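Local coordinates for mbDLG-3 protein (Monosiga brevicollis, PDB 6X1N) that probably binds the C-terminal tails of partner proteins through this domain, the third PDZ domain of a Dlg-type choanoflagellate scaffold, at residues D59-N65 / M89-A95; F56-Q60 / N96-Y100. All coordinates share one frame; numbering follows the deposited sequence.

Contact 1: D59-N65 / M89-A95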
ATOM      1  N   ASP A  59       0.973  -6.509   2.916  1.00  6.42           N
ATOM      2  CA  ASP A  59       0.588  -6.484   1.511  1.00  7.64           C
ATOM      3  C   ASP A  59       1.517  -5.555   0.744  1.00  6.59           C
ATOM      4  O   ASP A  59       1.837  -4.451   1.204  1.00  7.44           O
ATOM      5  CB  ASP A  59      -0.819  -5.903   1.339  1.00  8.18           C
ATOM      6  CG  ASP A  59      -1.923  -6.855   1.725  1.00  7.38           C
ATOM      7  OD1 ASP A  59      -1.665  -8.069   1.893  1.00  8.66           O
ATOM      8  OD2 ASP A  59      -3.071  -6.369   1.784  1.00  7.86           O
ATOM      9  N   GLN A  60       1.920  -5.979  -0.450  1.00  6.59           N
ATOM     10  CA  GLN A  60       2.505  -5.042  -1.394  1.00  5.69           C
ATOM     11  C   GLN A  60       1.383  -4.311  -2.110  1.00  6.01           C
ATOM     12  O   GLN A  60       0.421  -4.938  -2.577  1.00  7.30           O
ATOM     13  CB  GLN A  60       3.394  -5.764  -2.403  1.00  7.06           C
ATOM     14  CG  GLN A  60       4.013  -4.774  -3.370  1.00  8.06           C
ATOM     15  CD  GLN A  60       5.207  -5.305  -4.127  1.00  7.44           C
ATOM     16  OE1 GLN A  60       5.538  -6.489  -4.057  1.00  8.28           O
ATOM     17  NE2 GLN A  60       5.863  -4.419  -4.877  1.00  7.70           N
ATOM     18  N   ILE A  61       1.487  -2.982  -2.161  1.00  6.08           N
ATOM     19  CA  ILE A  61       0.580  -2.167  -2.958  1.00  6.78           C
ATOM     20  C   ILE A  61       1.191  -2.098  -4.353  1.00  7.15           C
ATOM     21  O   ILE A  61       2.117  -1.326  -4.600  1.00  7.40           O
ATOM     22  CB  ILE A  61       0.390  -0.767  -2.375  1.00  7.34           C
ATOM     23  CG1 ILE A  61       0.027  -0.808  -0.887  1.00  7.73           C
ATOM     24  CG2 ILE A  61      -0.688  -0.046  -3.169  1.00  9.14           C
ATOM     25  CD1 ILE A  61      -0.217   0.589  -0.286  1.00  8.87           C
ATOM     26  N   LEU A  62       0.665  -2.902  -5.274  1.00  7.29           N
ATOM     27  CA  LEU A  62       1.206  -2.922  -6.631  1.00  7.78           C
ATOM     28  C   LEU A  62       0.809  -1.669  -7.398  1.00  8.42           C
ATOM     29  O   LEU A  62       1.593  -1.141  -8.200  1.00  8.30           O
ATOM     30  CB  LEU A  62       0.743  -4.178  -7.364  1.00  9.61           C
ATOM     31  CG  LEU A  62       1.249  -5.487  -6.751  1.00  9.57           C
ATOM     32  CD1 LEU A  62       0.485  -6.695  -7.308  1.00 12.73           C
ATOM     33  CD2 LEU A  62       2.742  -5.650  -6.980  1.00 12.93           C
ATOM     34  N   SER A  63      -0.404  -1.172  -7.170  1.00  8.54           N
ATOM     35  CA  SER A  63      -0.839   0.061  -7.803  1.00  8.48           C
ATOM     36  C   SER A  63      -1.869   0.729  -6.912  1.00  7.58           C
ATOM     37  O   SER A  63      -2.522   0.080  -6.088  1.00  8.80           O
ATOM     38  CB  SER A  63      -1.418  -0.208  -9.196  1.00 11.40           C
ATOM     39  OG  SER A  63      -2.542  -1.057  -9.108  1.00 13.49           O
ATOM     40  N   MET A  64      -2.001   2.041  -7.084  1.00  9.12           N
ATOM     41  CA  MET A  64      -2.981   2.828  -6.358  1.00 10.49           C
ATOM     42  C   MET A  64      -3.508   3.896  -7.297  1.00 10.76           C
ATOM     43  O   MET A  64      -2.724   4.648  -7.881  1.00  9.93           O
ATOM     44  CB  MET A  64      -2.342   3.500  -5.142  1.00  9.61           C
ATOM     45  CG  MET A  64      -3.308   4.351  -4.343  1.00 10.64           C
ATOM     46  SD  MET A  64      -2.538   5.272  -3.000  1.00 12.15           S
ATOM     47  CE  MET A  64      -1.887   3.940  -1.986  1.00 11.22           C
ATOM     48  N   ASN A  65      -4.828   3.955  -7.450  1.00 11.06           N
ATOM     49  CA  ASN A  65      -5.463   4.973  -8.285  1.00 12.91           C
ATOM     50  C   ASN A  65      -4.849   5.015  -9.681  1.00 14.43           C
ATOM     51  O   ASN A  65      -4.570   6.079 -10.231  1.00 16.20           O
ATOM     52  CB  ASN A  65      -5.456   6.342  -7.604  1.00 12.87           C
ATOM     53  CG  ASN A  65      -6.415   6.403  -6.438  1.00 12.73           C
ATOM     54  OD1 ASN A  65      -7.236   5.505  -6.267  1.00 15.99           O
ATOM     55  ND2 ASN A  65      -6.329   7.451  -5.640  1.00 15.04           N
ATOM     56  N   MET A  89      -9.913   5.637  -3.088  1.00 10.99           N
ATOM     57  CA  MET A  89      -8.625   4.998  -3.307  1.00 11.45           C
ATOM     58  C   MET A  89      -8.864   3.585  -3.818  1.00 11.03           C
ATOM     59  O   MET A  89      -9.514   2.784  -3.139  1.00 13.18           O
ATOM     60  CB  MET A  89      -7.833   4.955  -2.002  1.00 11.48           C
ATOM     61  CG  MET A  89      -6.469   4.324  -2.154  1.00 10.91           C
ATOM     62  SD  MET A  89      -5.654   3.994  -0.583  1.00 10.86           S
ATOM     63  CE  MET A  89      -5.408   5.659   0.038  1.00 11.59           C
ATOM     64  N   THR A  90      -8.341   3.268  -4.997  1.00 11.07           N
ATOM     65  CA  THR A  90      -8.385   1.910  -5.517  1.00 11.69           C
ATOM     66  C   THR A  90      -6.983   1.331  -5.404  1.00 12.33           C
ATOM     67  O   THR A  90      -6.002   2.011  -5.718  1.00 14.08           O
ATOM     68  CB  THR A  90      -8.891   1.874  -6.957  1.00 14.68           C
ATOM     69  OG1 THR A  90     -10.221   2.415  -6.999  1.00 20.46           O
ATOM     70  CG2 THR A  90      -8.937   0.441  -7.453  1.00 22.74           C
ATOM     71  N   LEU A  91      -6.894   0.092  -4.925  1.00 10.84           N
ATOM     72  CA  LEU A  91      -5.629  -0.573  -4.648  1.00 11.04           C
ATOM     73  C   LEU A  91      -5.610  -1.933  -5.322  1.00 10.94           C
ATOM     74  O   LEU A  91      -6.622  -2.639  -5.334  1.00 12.43           O
ATOM     75  CB  LEU A  91      -5.485  -0.837  -3.150  1.00 11.96           C
ATOM     76  CG  LEU A  91      -5.493   0.367  -2.219  1.00 10.95           C
ATOM     77  CD1 LEU A  91      -5.686  -0.113  -0.791  1.00 16.61           C
ATOM     78  CD2 LEU A  91      -4.204   1.138  -2.343  1.00 16.40           C
ATOM     79  N   ASN A  92      -4.455  -2.309  -5.862  1.00  9.37           N
ATOM     80  CA  ASN A  92      -4.146  -3.691  -6.196  1.00  9.54           C
ATOM     81  C   ASN A  92      -3.133  -4.163  -5.170  1.00  8.65           C
ATOM     82  O   ASN A  92      -2.038  -3.591  -5.076  1.00  9.48           O
ATOM     83  CB  ASN A  92      -3.536  -3.807  -7.590  1.00 12.99           C
ATOM     84  CG  ASN A  92      -4.571  -3.892  -8.675  1.00 19.53           C
ATOM     85  OD1 ASN A  92      -5.525  -3.118  -8.704  1.00 27.83           O
ATOM     86  ND2 ASN A  92      -4.392  -4.845  -9.584  1.00 23.19           N
ATOM     87  N   LEU A  93      -3.506  -5.175  -4.395  1.00  8.21           N
ATOM     88  CA  LEU A  93      -2.745  -5.638  -3.245  1.00  7.71           C
ATOM     89  C   LEU A  93      -2.456  -7.124  -3.376  1.00  7.00           C
ATOM     90  O   LEU A  93      -3.270  -7.890  -3.904  1.00  9.23           O
ATOM     91  CB  LEU A  93      -3.587  -5.493  -1.968  1.00  9.29           C
ATOM     92  CG  LEU A  93      -4.048  -4.084  -1.617  1.00  8.38           C
ATOM     93  CD1 LEU A  93      -5.033  -4.120  -0.460  1.00 10.79           C
ATOM     94  CD2 LEU A  93      -2.873  -3.202  -1.263  1.00 11.72           C
ATOM     95  N   THR A  94      -1.319  -7.549  -2.845  1.00  6.95           N
ATOM     96  CA  THR A  94      -1.079  -8.974  -2.656  1.00  7.42           C
ATOM     97  C   THR A  94      -0.118  -9.156  -1.492  1.00  7.78           C
ATOM     98  O   THR A  94       0.793  -8.346  -1.305  1.00  8.15           O
ATOM     99  CB  THR A  94      -0.559  -9.626  -3.949  1.00  8.91           C
ATOM    100  OG1 THR A  94      -0.682 -11.054  -3.866  1.00 10.37           O
ATOM    101  CG2 THR A  94       0.891  -9.229  -4.225  1.00 10.77           C
ATOM    102  N   ALA A  95      -0.352 -10.178  -0.677  1.00  7.70           N
ATOM    103  CA  ALA A  95       0.542 -10.419   0.445  1.00  8.41           C
ATOM    104  C   ALA A  95       1.921 -10.772  -0.085  1.00  9.92           C
ATOM    105  O   ALA A  95       2.056 -11.591  -0.997  1.00 13.84           O
ATOM    106  CB  ALA A  95       0.002 -11.560   1.312  1.00 10.13           C
TER
HETATM  107  O   HOH W   1      -5.079   0.511  -8.551  1.00 13.90           O
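Met64 and Met89 meet where strand 59-64 pairs with strand 88-95. From Met64 CB, which lies 4.1 Å from Leu91 CD2, the chain runs out with CG anti to the backbone N (chi1 179°); CG packs on Met89 CG at 3.8 Å. SD then passes the CG and SD of Met89, and the bend at the last torsion (chi3 -61°) turns CE onto Leu91 CD2, 3.7 Å away, and beside Met89 SD. Leu91 CD2 also touches Ile61 CG2, and Ile61 CG1 rests on Leu93 CD2, the two side chains side by side. This row of Met64, Leu91, Ile61 and Leu93 faces the core of the PDZ fold, where Leu80 and Val81 of helix 74-82 close over Met64. The antiparallel register slips by one residue at a classic beta bulge: Leu62 and Ser63 both face Asn92, whose carbonyl O accepts from Leu62 N while its N donates to Ser63 O. On the other face, Ser63 OG sits 3.3 Å from Asn92 CB and hydrogen-bonds a water that reaches Thr90 O weakly. Past the strand end, Asn65 grips Thr90 twice, its N giving a bond to Thr90 O and its OD1 taking a nearly straight one (168°) from Thr90 N at 2.8 Å. At the far end Asp59 OD2 lies 3.7 Å from Leu93 CD1 and forms a salt bridge with Arg6.

Contact 2: F56-Q60 / N96-Y100; sequences FEGDQ and NPGMY
A type II beta turn, Phe56 to Asp59, lies against the capped start of helix 97-102, the helix that follows the last strand of the PDZ sheet. Gly58 sits at the third position of the turn, where the positive phi suits a glycine, and its CA rides over the centre of the Tyr100 ring, 3.7 Å from the centroid and only 11° off the normal: a CH-pi contact. Tyr100 CG is anti to the backbone N (chi1 -166°), which carries the ring out from the helix to Gly58. Its hydroxyl donates to Glu57 OE2 at 2.8 Å, meeting the carboxylate on its anti side; the carboxylate stands almost upright to the ring, the planes 81° apart, and Glu57 CG also comes within 3.3 Å of Tyr100 OH. Asn96 is the helix N-cap: its OD1 accepts from Met99 N at 3.3 Å, the donor lying well above the carbonyl plane. The other end of the same amide is used across the contact, with ND2 giving a hydrogen to Gln60 OE1 at 2.9 Å. That acceptor lies in the Asn96 amide plane, and the two amides are only modestly turned against each other. Together these bonds fix which way round the Asn96 amide sits. The backbone N of Asn96 donates to Gly58 O, 3.1 Å away. Within the turn, Asp59 N bonds Phe56 O, while Asp59 OD2, which Arg6 also holds, accepts a hydrogen bond from Phe56 N, which comes from above the carboxylate plane.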
ATOM      1  N   PHE A  56      -4.264  -5.867   4.343  1.00  6.10           N
ATOM      2  CA  PHE A  56      -3.515  -6.480   5.423  1.00  7.35           C
ATOM      3  C   PHE A  56      -2.116  -5.894   5.521  1.00  7.68           C
ATOM      4  O   PHE A  56      -1.462  -5.621   4.510  1.00  7.98           O
ATOM      5  CB  PHE A  56      -3.359  -7.995   5.204  1.00  8.37           C
ATOM      6  CG  PHE A  56      -4.655  -8.726   4.999  1.00  7.35           C
ATOM      7  CD1 PHE A  56      -5.704  -8.569   5.882  1.00  8.42           C
ATOM      8  CD2 PHE A  56      -4.811  -9.570   3.915  1.00  9.69           C
ATOM      9  CE1 PHE A  56      -6.890  -9.262   5.686  1.00 10.18           C
ATOM     10  CE2 PHE A  56      -5.985 -10.251   3.715  1.00 11.10           C
ATOM     11  CZ  PHE A  56      -7.026 -10.103   4.598  1.00  9.83           C
ATOM     12  N   GLU A  57      -1.622  -5.775   6.748  1.00  7.78           N
ATOM     13  CA  GLU A  57      -0.209  -5.496   6.930  1.00  8.19           C
ATOM     14  C   GLU A  57       0.619  -6.546   6.195  1.00  7.52           C
ATOM     15  O   GLU A  57       0.272  -7.730   6.175  1.00  7.45           O
ATOM     16  CB  GLU A  57       0.126  -5.504   8.418  1.00  9.58           C
ATOM     17  CG  GLU A  57       1.582  -5.187   8.639  1.00 10.89           C
ATOM     18  CD  GLU A  57       1.967  -5.038  10.087  1.00 12.74           C
ATOM     19  OE1 GLU A  57       1.067  -4.917  10.958  1.00 13.45           O
ATOM     20  OE2 GLU A  57       3.197  -5.048  10.339  1.00 14.00           O
ATOM     21  N   GLY A  58       1.690  -6.101   5.546  1.00  7.91           N
ATOM     22  CA  GLY A  58       2.512  -6.983   4.746  1.00  8.35           C
ATOM     23  C   GLY A  58       2.062  -7.151   3.315  1.00  7.26           C
ATOM     24  O   GLY A  58       2.721  -7.877   2.555  1.00  8.36           O
ATOM     25  N   ASP A  59       0.973  -6.509   2.916  1.00  6.42           N
ATOM     26  CA  ASP A  59       0.588  -6.484   1.511  1.00  7.64           C
ATOM     27  C   ASP A  59       1.517  -5.555   0.744  1.00  6.59           C
ATOM     28  O   ASP A  59       1.837  -4.451   1.204  1.00  7.44           O
ATOM     29  CB  ASP A  59      -0.819  -5.903   1.339  1.00  8.18           C
ATOM     30  CG  ASP A  59      -1.923  -6.855   1.725  1.00  7.38           C
ATOM     31  OD1 ASP A  59      -1.665  -8.069   1.893  1.00  8.66           O
ATOM     32  OD2 ASP A  59      -3.071  -6.369   1.784  1.00  7.86           O
ATOM     33  N   GLN A  60       1.920  -5.979  -0.450  1.00  6.59           N
ATOM     34  CA  GLN A  60       2.505  -5.042  -1.394  1.00  5.69           C
ATOM     35  C   GLN A  60       1.383  -4.311  -2.110  1.00  6.01           C
ATOM     36  O   GLN A  60       0.421  -4.938  -2.577  1.00  7.30           O
ATOM     37  CB  GLN A  60       3.394  -5.764  -2.403  1.00  7.06           C
ATOM     38  CG  GLN A  60       4.013  -4.774  -3.370  1.00  8.06           C
ATOM     39  CD  GLN A  60       5.207  -5.305  -4.127  1.00  7.44           C
ATOM     40  OE1 GLN A  60       5.538  -6.489  -4.057  1.00  8.28           O
ATOM     41  NE2 GLN A  60       5.863  -4.419  -4.877  1.00  7.70           N
ATOM     42  N   ASN A  96       2.950 -10.140   0.453  1.00  8.08           N
ATOM     43  CA  ASN A  96       4.317 -10.383  -0.004  1.00  9.20           C
ATOM     44  C   ASN A  96       5.212 -10.434   1.217  1.00  9.31           C
ATOM     45  O   ASN A  96       5.948  -9.488   1.520  1.00  9.54           O
ATOM     46  CB  ASN A  96       4.762  -9.329  -1.021  1.00  8.49           C
ATOM     47  CG  ASN A  96       6.105  -9.645  -1.636  1.00  8.30           C
ATOM     48  OD1 ASN A  96       6.784 -10.587  -1.219  1.00  8.71           O
ATOM     49  ND2 ASN A  96       6.517  -8.833  -2.608  1.00  9.44           N
ATOM     50  N   PRO A  97       5.152 -11.536   1.970  1.00 10.34           N
ATOM     51  CA  PRO A  97       5.895 -11.586   3.236  1.00 10.69           C
ATOM     52  C   PRO A  97       7.395 -11.581   3.060  1.00  9.60           C
ATOM     53  O   PRO A  97       8.099 -11.038   3.918  1.00 11.73           O
ATOM     54  CB  PRO A  97       5.392 -12.883   3.889  1.00 13.11           C
ATOM     55  CG  PRO A  97       4.914 -13.716   2.751  1.00 13.50           C
ATOM     56  CD  PRO A  97       4.337 -12.747   1.757  1.00 11.10           C
ATOM     57  N   GLY A  98       7.907 -12.153   1.970  1.00 10.54           N
ATOM     58  CA  GLY A  98       9.347 -12.163   1.776  1.00 12.90           C
ATOM     59  C   GLY A  98       9.913 -10.764   1.644  1.00 10.89           C
ATOM     60  O   GLY A  98      10.853 -10.385   2.350  1.00 11.57           O
ATOM     61  N   MET A  99       9.323  -9.960   0.757  1.00  9.52           N
ATOM     62  CA  MET A  99       9.824  -8.602   0.576  1.00  9.18           C
ATOM     63  C   MET A  99       9.546  -7.749   1.804  1.00  9.26           C
ATOM     64  O   MET A  99      10.374  -6.914   2.186  1.00 10.01           O
ATOM     65  CB  MET A  99       9.223  -7.968  -0.678  1.00  9.07           C
ATOM     66  CG  MET A  99       9.781  -6.580  -0.976  1.00 10.08           C
ATOM     67  SD  MET A  99      11.549  -6.593  -1.413  1.00  9.76           S
ATOM     68  CE  MET A  99      11.453  -7.012  -3.144  1.00 10.41           C
ATOM     69  N   TYR A 100       8.388  -7.947   2.435  1.00  9.44           N
ATOM     70  CA  TYR A 100       8.101  -7.222   3.668  1.00  9.55           C
ATOM     71  C   TYR A 100       9.163  -7.517   4.722  1.00 11.49           C
ATOM     72  O   TYR A 100       9.624  -6.606   5.419  1.00 11.86           O
ATOM     73  CB  TYR A 100       6.697  -7.570   4.161  1.00 10.05           C
ATOM     74  CG  TYR A 100       6.165  -6.641   5.236  1.00 10.67           C
ATOM     75  CD1 TYR A 100       6.009  -5.284   4.995  1.00 10.20           C
ATOM     76  CD2 TYR A 100       5.785  -7.131   6.484  1.00 10.95           C
ATOM     77  CE1 TYR A 100       5.511  -4.427   5.973  1.00 10.54           C
ATOM     78  CE2 TYR A 100       5.278  -6.280   7.468  1.00 11.80           C
ATOM     79  CZ  TYR A 100       5.142  -4.934   7.204  1.00  9.79           C
ATOM     80  OH  TYR A 100       4.647  -4.082   8.176  1.00 12.12           O
TER

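How the contacts relate
Both contacts start from the same part of the chain: strand 59-64 pairs with strand 88-95 in contact 1, and its first residues, with the turn before them, meet the helix following strand 88-95 in contact 2. Asp59 and Gln60 belong to both. Contact 1 lies near the centre of the domain, with a buried apolar face, a partly exposed polar one and repeated backbone bonds between the strands; contact 2 is smaller, farther out and more exposed. There a single backbone bond joins the two segments, and side-chain amides, a carboxylate-hydroxyl bond and one aromatic face do the rest. Among the side chains, mainly apolar ones meet in contact 1, mostly polar ones in contact 2.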